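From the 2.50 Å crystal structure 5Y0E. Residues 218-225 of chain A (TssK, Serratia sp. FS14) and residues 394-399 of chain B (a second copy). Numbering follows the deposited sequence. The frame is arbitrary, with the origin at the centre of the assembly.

Chain A, residues 218-225: SQRLLQPG
Chain B, residues 394-399: PRQIPY

Chain A enters this contact as the last part of a helix that began earlier in the chain. Ser A218, Gln A219 and Arg A220 keep helical torsions (phi/psi -63/-38, -69/-30 and -75/-36), and Leu A221 and Leu A222 follow at -78/-12 and -69/-41. Two weak backbone hydrogen bonds hold this turn, from Leu A222 N to Ser A218 O at 3.1 Å and from Gln A223 N to Arg A220 O at 3.4 Å. The chain then extends, with Gln A223 at -74/139 and Pro A224 at -68/142, before Gly A225 at -113/-154.

The chain B stretch has no regular secondary structure. Pro B394 (-57/172) leads into two compact residues, Arg B395 (-91/-20) and Gln B396 (-81/-12), after which Ile B397 (-117/151), Pro B398 (-66/140) and Tyr B399 (-65/132) run extended. The register is set by Gln A223 CA and Gln B396 CA, 4.8 Å apart. Here the Gln B396 CA-to-CB bond (side chain m, p, chi3 -14°) points away, and the backbone carbonyl meets chain A. It makes a CA-H...O contact, Gln A223 CA to Gln B396 O at 3.3 Å with 153° at the hydrogen, and Pro A224 CD lies 3.2 Å from the same Gln B396 O.

Gln A223 is the centre of the contact, with the largest covered area of any residue here. Its CA-to-CB bond points toward chain B, and chi1 -39° (m), chi2 -157° (t) and chi3 -57° deliver the amide to the backbone of the loop. Gln A223 NE2 donates to Arg B395 O at 2.7 Å and 162°, the one hydrogen bond between the stretches. Gln A223 NE2 also lies 3.0 Å from Ile B397 O, but the angle is too poor for a second bond. At the other amide atom, Gln A223 OE1 is 3.7 Å from Pro B398 CA. The lesson is that a side-chain amide can read a loop through its backbone, while the Ile B397 CA-to-CB bond (side chain p, t) points away.

The Leu A222 CA-to-CB bond (side chain m, t) points toward chain B, without close side-chain packing. Pro A224 is C-gamma endo and Pro B398 C-gamma exo.

Beside this centre, Gln A219 (m, t, chi3 -97°) and Arg B395 (chi1 -20°, off-rotamer, then t, p, chi4 -153°) both start sideways and converge at their ends. Gln A219 NE2 sits 3.0 Å from Arg B395 NH2, oblique to the guanidinium. As modelled, both are donors, so this proximity is no hydrogen bond.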

# COMPACT_ATOMS: atom_id res chain seq x y z
N SER A 218 -6.73 -22.36 -4.39
CA SER A 218 -5.52 -23.10 -4.17
C SER A 218 -5.77 -24.58 -4.14
O SER A 218 -5.01 -25.34 -4.66
CB SER A 218 -4.84 -22.67 -2.90
OG SER A 218 -5.65 -22.93 -1.82
N GLN A 219 -6.86 -25.01 -3.56
CA GLN A 219 -7.15 -26.41 -3.51
C GLN A 219 -7.47 -27.00 -4.86
O GLN A 219 -7.21 -28.15 -5.09
CB GLN A 219 -8.24 -26.67 -2.50
CG GLN A 219 -7.79 -26.31 -1.11
CD GLN A 219 -8.66 -26.89 -0.03
OE1 GLN A 219 -9.54 -26.23 0.47
NE2 GLN A 219 -8.40 -28.13 0.33
N ARG A 220 -8.04 -26.22 -5.75
CA ARG A 220 -8.35 -26.67 -7.07
C ARG A 220 -7.07 -26.73 -7.88
O ARG A 220 -6.86 -27.63 -8.63
CB ARG A 220 -9.37 -25.74 -7.69
CG ARG A 220 -9.39 -25.70 -9.19
CD ARG A 220 -9.99 -26.94 -9.76
NE ARG A 220 -11.39 -27.03 -9.46
CZ ARG A 220 -12.01 -28.17 -9.25
NH1 ARG A 220 -13.27 -28.18 -8.98
NH2 ARG A 220 -11.34 -29.28 -9.31
N LEU A 221 -6.16 -25.81 -7.66
CA LEU A 221 -4.91 -25.80 -8.37
C LEU A 221 -3.90 -26.81 -7.88
O LEU A 221 -2.92 -27.04 -8.52
CB LEU A 221 -4.31 -24.41 -8.42
CG LEU A 221 -4.97 -23.48 -9.40
CD1 LEU A 221 -4.69 -22.05 -9.03
CD2 LEU A 221 -4.54 -23.74 -10.81
N LEU A 222 -4.13 -27.41 -6.73
CA LEU A 222 -3.29 -28.44 -6.22
C LEU A 222 -3.46 -29.65 -7.09
O LEU A 222 -2.52 -30.34 -7.36
CB LEU A 222 -3.74 -28.84 -4.84
CG LEU A 222 -3.34 -27.99 -3.67
CD1 LEU A 222 -3.50 -28.79 -2.40
CD2 LEU A 222 -1.94 -27.48 -3.84
N GLN A 223 -4.69 -29.93 -7.48
CA GLN A 223 -5.00 -31.06 -8.32
C GLN A 223 -4.54 -30.78 -9.69
O GLN A 223 -4.71 -29.70 -10.18
CB GLN A 223 -6.47 -31.30 -8.36
CG GLN A 223 -7.12 -31.07 -7.04
CD GLN A 223 -8.40 -31.80 -6.93
OE1 GLN A 223 -9.28 -31.62 -7.73
NE2 GLN A 223 -8.50 -32.63 -5.94
N PRO A 224 -3.96 -31.77 -10.34
CA PRO A 224 -3.50 -31.51 -11.68
C PRO A 224 -4.67 -31.28 -12.60
O PRO A 224 -5.70 -31.91 -12.48
CB PRO A 224 -2.74 -32.77 -12.04
CG PRO A 224 -3.33 -33.80 -11.19
CD PRO A 224 -3.70 -33.15 -9.93
N GLY A 225 -4.49 -30.34 -13.51
CA GLY A 225 -5.52 -30.00 -14.46
C GLY A 225 -5.17 -30.35 -15.88
O GLY A 225 -4.38 -31.23 -16.13
N PRO B 394 -7.65 -39.15 -2.07
CA PRO B 394 -6.84 -38.06 -1.54
C PRO B 394 -7.28 -36.75 -2.16
O PRO B 394 -8.07 -36.69 -3.10
CB PRO B 394 -5.42 -38.41 -1.97
CG PRO B 394 -5.49 -39.74 -2.55
CD PRO B 394 -6.88 -40.02 -2.95
N ARG B 395 -6.73 -35.69 -1.63
CA ARG B 395 -7.16 -34.36 -2.00
C ARG B 395 -6.36 -33.82 -3.15
O ARG B 395 -6.80 -32.87 -3.80
CB ARG B 395 -6.97 -33.45 -0.80
CG ARG B 395 -6.89 -34.26 0.47
CD ARG B 395 -6.36 -33.43 1.62
NE ARG B 395 -7.19 -32.25 1.77
CZ ARG B 395 -6.75 -31.12 2.30
NH1 ARG B 395 -5.49 -31.02 2.70
NH2 ARG B 395 -7.57 -30.09 2.42
N GLN B 396 -5.20 -34.38 -3.40
CA GLN B 396 -4.37 -33.90 -4.48
C GLN B 396 -4.82 -34.44 -5.82
O GLN B 396 -4.37 -33.94 -6.86
CB GLN B 396 -2.90 -34.29 -4.23
CG GLN B 396 -2.36 -33.92 -2.85
CD GLN B 396 -2.87 -34.83 -1.74
OE1 GLN B 396 -3.82 -35.58 -1.93
NE2 GLN B 396 -2.23 -34.77 -0.60
N ILE B 397 -5.70 -35.42 -5.85
CA ILE B 397 -6.17 -35.94 -7.12
C ILE B 397 -7.66 -35.69 -7.22
O ILE B 397 -8.36 -35.63 -6.20
CB ILE B 397 -5.84 -37.43 -7.28
CG1 ILE B 397 -6.86 -38.28 -6.56
CG2 ILE B 397 -4.47 -37.73 -6.76
CD1 ILE B 397 -6.47 -39.70 -6.53
N PRO B 398 -8.18 -35.53 -8.43
CA PRO B 398 -9.59 -35.22 -8.61
C PRO B 398 -10.47 -36.36 -8.15
O PRO B 398 -10.16 -37.53 -8.39
CB PRO B 398 -9.72 -35.00 -10.11
CG PRO B 398 -8.33 -34.79 -10.59
CD PRO B 398 -7.49 -35.64 -9.72
N TYR B 399 -11.56 -36.01 -7.50
CA TYR B 399 -12.56 -37.00 -7.13
C TYR B 399 -13.21 -37.60 -8.37
O TYR B 399 -13.63 -36.88 -9.28
CB TYR B 399 -13.61 -36.34 -6.26
CG TYR B 399 -14.73 -37.23 -5.78
CD1 TYR B 399 -14.52 -38.14 -4.77
CD2 TYR B 399 -16.00 -37.12 -6.30
CE1 TYR B 399 -15.53 -38.93 -4.31
CE2 TYR B 399 -17.03 -37.92 -5.84
CZ TYR B 399 -16.78 -38.82 -4.84
OH TYR B 399 -17.77 -39.63 -4.36